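Local coordinates for protein transcriptional regulator, MarR family, putative (Bacillus cereus, PDB 3BJA) that probably binds DNA as a dimeric winged-helix regulator of the MarR family and so controls transcription, at residues G117-T120 / K121-G125; I126-D129 / L130-W134. All blocks are in the same frame, centred on the assembly; numbering follows the deposited sequence.

Contact 1: G117-T120 / K121-G125; sequences GCFT and KEEEG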
loop_
_atom_site.group_PDB
_atom_site.type_symbol
_atom_site.label_atom_id
_atom_site.label_comp_id
_atom_site.label_asym_id
_atom_site.label_seq_id
_atom_site.Cartn_x
_atom_site.Cartn_y
_atom_site.Cartn_z
ATOM N N GLY A 117 9.944 0.177 17.777
ATOM C CA GLY A 117 10.872 0.380 18.891
ATOM C C GLY A 117 11.815 -0.776 19.131
ATOM O O GLY A 117 12.447 -0.808 20.168
ATOM N N CYS A 118 11.949 -1.691 18.166
ATOM C CA CYS A 118 12.758 -2.902 18.330
ATOM C C CYS A 118 14.261 -2.750 18.129
ATOM O O CYS A 118 15.005 -3.662 18.505
ATOM C CB CYS A 118 12.258 -3.986 17.380
ATOM S SG CYS A 118 12.144 -3.431 15.681
ATOM N N PHE A 119 14.706 -1.628 17.558
ATOM C CA PHE A 119 16.124 -1.402 17.281
ATOM C C PHE A 119 16.838 -0.709 18.438
ATOM O O PHE A 119 16.220 -0.023 19.251
ATOM C CB PHE A 119 16.286 -0.566 16.006
ATOM C CG PHE A 119 15.694 -1.209 14.802
ATOM C CD1 PHE A 119 16.304 -2.338 14.240
ATOM C CD2 PHE A 119 14.522 -0.714 14.224
ATOM C CE1 PHE A 119 15.751 -2.982 13.126
ATOM C CE2 PHE A 119 13.958 -1.347 13.094
ATOM C CZ PHE A 119 14.574 -2.478 12.545
ATOM N N THR A 120 18.156 -0.869 18.492
ATOM C CA THR A 120 18.966 -0.144 19.477
ATOM C C THR A 120 19.132 1.287 18.924
ATOM O O THR A 120 18.878 1.539 17.744
ATOM C CB THR A 120 20.350 -0.809 19.740
ATOM O OG1 THR A 120 21.176 -0.683 18.592
ATOM C CG2 THR A 120 20.226 -2.285 20.089
ATOM N N LYS A 121 19.541 2.218 19.773
ATOM C CA LYS A 121 19.799 3.604 19.340
ATOM C C LYS A 121 20.839 3.664 18.223
ATOM O O LYS A 121 20.693 4.475 17.307
ATOM C CB LYS A 121 20.260 4.488 20.506
ATOM C CG LYS A 121 19.241 4.719 21.618
ATOM C CD LYS A 121 18.099 5.582 21.150
ATOM C CE LYS A 121 17.053 5.808 22.221
ATOM N NZ LYS A 121 15.762 6.221 21.550
ATOM N N GLU A 122 21.859 2.802 18.290
ATOM C CA GLU A 122 22.887 2.739 17.249
ATOM C C GLU A 122 22.282 2.307 15.906
ATOM O O GLU A 122 22.533 2.949 14.886
ATOM C CB GLU A 122 24.044 1.814 17.634
ATOM C CG GLU A 122 25.223 1.965 16.672
ATOM C CD GLU A 122 26.477 1.220 17.055
ATOM O OE1 GLU A 122 26.616 0.740 18.208
ATOM O OE2 GLU A 122 27.354 1.147 16.176
ATOM N N GLU A 123 21.497 1.231 15.942
ATOM C CA GLU A 123 20.802 0.691 14.776
ATOM C C GLU A 123 19.826 1.689 14.141
ATOM O O GLU A 123 19.740 1.752 12.907
ATOM C CB GLU A 123 20.064 -0.603 15.140
ATOM C CG GLU A 123 20.982 -1.776 15.503
ATOM C CD GLU A 123 20.221 -3.024 15.931
ATOM O OE1 GLU A 123 19.148 -2.917 16.561
ATOM O OE2 GLU A 123 20.706 -4.138 15.637
ATOM N N GLU A 124 19.083 2.431 14.974
ATOM C CA GLU A 124 18.155 3.500 14.507
ATOM C C GLU A 124 18.871 4.512 13.607
ATOM O O GLU A 124 18.367 4.858 12.543
ATOM C CB GLU A 124 17.508 4.251 15.693
ATOM C CG GLU A 124 16.292 3.541 16.315
ATOM C CD GLU A 124 15.809 4.158 17.647
ATOM O OE1 GLU A 124 16.405 5.145 18.177
ATOM O OE2 GLU A 124 14.828 3.604 18.193
ATOM N N GLY A 125 20.041 4.979 14.058
ATOM C CA GLY A 125 20.897 5.908 13.286
ATOM C C GLY A 125 21.366 5.335 11.951
ATOM O O GLY A 125 21.403 6.054 10.941
HETATM O O HOH W 1 13.606 1.186 17.282
#
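T120 and E123 face each other at the start of helix 121-138 and form a capping box. The backbone N of E123 donates to T120 OG1 over a rather long 3.3 Å, and in return T120 N donates to E123 OE1 at 3.0 Å in an almost straight bond. That carboxylate oxygen is met on its anti side, 23° out of the carboxylate plane. T120 OG1 is set between its own backbone N and carbonyl carbon (chi1 69°), which turns it toward the first helical turn, where it also packs on E123 CG. The first regular turn is closed by E124 N donating to T120 O at 2.9 Å.

F119, just before the cap, presents a ring edge to the same carboxylate: F119 CD1 lies 3.7 Å from E123 OE1, with ring and carboxylate planes 75° apart, while C118 SG sits above one ring face, toward its rim. A water accepts from F119 N and lies 2.9 Å from E124 OE2, linking the two, and E124 OE1 forms a salt bridge with K121 NZ at 3.6 Å.

Further out, K133 of the second subunit forms a salt bridge with E123 OE1, and W134 of that subunit meets the F119 ring edge-to-face. One carboxylate oxygen thus serves both the capping box and the dimer interface; the lysine probably favours its negative charge.

Contact 2: I126-D129 / L130-W134; sequences ILED and LLLKW
I126 and L130, one helical turn apart, lie side by side and point the same way, with I126 CG2 3.9 Å from L130 CD1. I126 CG2 stands anti to the backbone N, which leaves this methyl, and not the longer CG1 branch, to meet the leucine. The next pair repeats the arrangement more loosely: L127 CD1 is 4.2 Å from L131 CG, again with the two side chains running alongside each other. L131 CG also rests 3.3 Å from L127 O, so the leucine packs against the backbone of the preceding turn as well as its side chain. E128 and L132 meet differently, crossing obliquely so that E128 OE2 comes to 4.0 Å from methyl CD2 of L132.

Beneath these pairs run regular i to i+4 helical bonds, from L130 N to I126 O at 3.1 Å through K133 N to D129 O.

K133 NZ leads away to its partner E123 of the second subunit. W134 packs on L7 and I11 of helix 2-25 in its own chain and donates through NE1 to N115 O of the second subunit, placing this part of helix 121-138 between the N-terminal helix and the partner chain.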
loop_
_atom_site.group_PDB
_atom_site.type_symbol
_atom_site.label_atom_id
_atom_site.label_comp_id
_atom_site.label_asym_id
_atom_site.label_seq_id
_atom_site.Cartn_x
_atom_site.Cartn_y
_atom_site.Cartn_z
ATOM N N ILE A 126 21.700 4.041 11.946
ATOM C CA ILE A 126 22.170 3.347 10.742
ATOM C C ILE A 126 20.998 3.196 9.774
ATOM O O ILE A 126 21.114 3.546 8.606
ATOM C CB ILE A 126 22.839 1.972 11.083
ATOM C CG1 ILE A 126 24.121 2.198 11.879
ATOM C CG2 ILE A 126 23.206 1.191 9.828
ATOM C CD1 ILE A 126 24.704 0.929 12.477
ATOM N N LEU A 127 19.877 2.697 10.288
ATOM C CA LEU A 127 18.632 2.538 9.512
ATOM C C LEU A 127 18.129 3.873 8.912
ATOM O O LEU A 127 17.742 3.915 7.743
ATOM C CB LEU A 127 17.552 1.862 10.392
ATOM C CG LEU A 127 16.273 1.321 9.755
ATOM C CD1 LEU A 127 16.513 0.424 8.568
ATOM C CD2 LEU A 127 15.527 0.578 10.833
ATOM N N GLU A 128 18.170 4.945 9.701
ATOM C CA GLU A 128 17.786 6.284 9.244
ATOM C C GLU A 128 18.628 6.699 8.041
ATOM O O GLU A 128 18.063 7.076 7.015
ATOM C CB GLU A 128 17.951 7.336 10.363
ATOM C CG GLU A 128 17.300 8.699 10.046
ATOM C CD GLU A 128 17.827 9.872 10.873
ATOM O OE1 GLU A 128 18.578 9.688 11.864
ATOM O OE2 GLU A 128 17.485 11.015 10.499
ATOM N N ASP A 129 19.959 6.622 8.173
ATOM C CA ASP A 129 20.902 6.949 7.078
ATOM C C ASP A 129 20.593 6.179 5.782
ATOM O O ASP A 129 20.497 6.775 4.699
ATOM C CB ASP A 129 22.357 6.624 7.468
ATOM C CG ASP A 129 22.977 7.612 8.483
ATOM O OD1 ASP A 129 22.389 8.669 8.812
ATOM O OD2 ASP A 129 24.112 7.312 8.937
ATOM N N LEU A 130 20.445 4.858 5.914
ATOM C CA LEU A 130 20.189 3.975 4.783
ATOM C C LEU A 130 18.862 4.283 4.089
ATOM O O LEU A 130 18.820 4.350 2.846
ATOM C CB LEU A 130 20.243 2.496 5.209
ATOM C CG LEU A 130 21.629 1.919 5.549
ATOM C CD1 LEU A 130 21.526 0.590 6.317
ATOM C CD2 LEU A 130 22.467 1.772 4.275
ATOM N N LEU A 131 17.793 4.475 4.877
ATOM C CA LEU A 131 16.463 4.798 4.312
ATOM C C LEU A 131 16.439 6.186 3.637
ATOM O O LEU A 131 15.779 6.344 2.628
ATOM C CB LEU A 131 15.357 4.674 5.358
ATOM C CG LEU A 131 15.016 3.296 5.940
ATOM C CD1 LEU A 131 13.832 3.428 6.883
ATOM C CD2 LEU A 131 14.690 2.295 4.902
ATOM N N LEU A 132 17.161 7.171 4.174
ATOM C CA LEU A 132 17.239 8.517 3.548
ATOM C C LEU A 132 18.038 8.466 2.243
ATOM O O LEU A 132 17.696 9.149 1.274
ATOM C CB LEU A 132 17.784 9.595 4.511
ATOM C CG LEU A 132 16.765 10.267 5.453
ATOM C CD1 LEU A 132 15.774 9.288 6.102
ATOM C CD2 LEU A 132 17.494 11.118 6.534
ATOM N N LYS A 133 19.102 7.665 2.232
ATOM C CA LYS A 133 19.889 7.410 1.018
ATOM C C LYS A 133 18.985 6.813 -0.052
ATOM O O LYS A 133 19.093 7.184 -1.225
ATOM C CB LYS A 133 21.063 6.452 1.299
ATOM C CG LYS A 133 21.888 6.044 0.086
ATOM C CD LYS A 133 23.009 5.114 0.478
ATOM C CE LYS A 133 23.916 4.855 -0.715
ATOM N NZ LYS A 133 25.140 4.126 -0.344
ATOM N N TRP A 134 18.097 5.906 0.359
ATOM C CA TRP A 134 17.173 5.256 -0.577
ATOM C C TRP A 134 16.157 6.272 -1.146
ATOM O O TRP A 134 15.862 6.226 -2.345
ATOM C CB TRP A 134 16.417 4.113 0.085
ATOM C CG TRP A 134 16.079 2.958 -0.812
ATOM C CD1 TRP A 134 16.087 2.912 -2.184
ATOM C CD2 TRP A 134 15.573 1.702 -0.380
ATOM N NE1 TRP A 134 15.697 1.671 -2.614
ATOM C CE2 TRP A 134 15.363 0.916 -1.520
ATOM C CE3 TRP A 134 15.322 1.143 0.881
ATOM C CZ2 TRP A 134 14.890 -0.390 -1.445
ATOM C CZ3 TRP A 134 14.857 -0.164 0.945
ATOM C CH2 TRP A 134 14.635 -0.900 -0.202
#

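Overall arrangement
Contacts 1 and 2 follow one another along the chain, their centres about 12 Å apart: 117-125 leads out of the loop after helix 95-116 into helix 121-138, and 126-134 continues along that helix. They touch directly where F119 CE2 packs 3.4 Å from L127 CD2. Both lie on the same side of the chain's centre, and both reach the second subunit. There the links are reciprocal, E123 and F119 of contact 1 in one chain meeting K133 and W134 of contact 2 in the other. Terminal helices build the dimer interface in MarR proteins, an arrangement consistent with these contacts joining the two subunits.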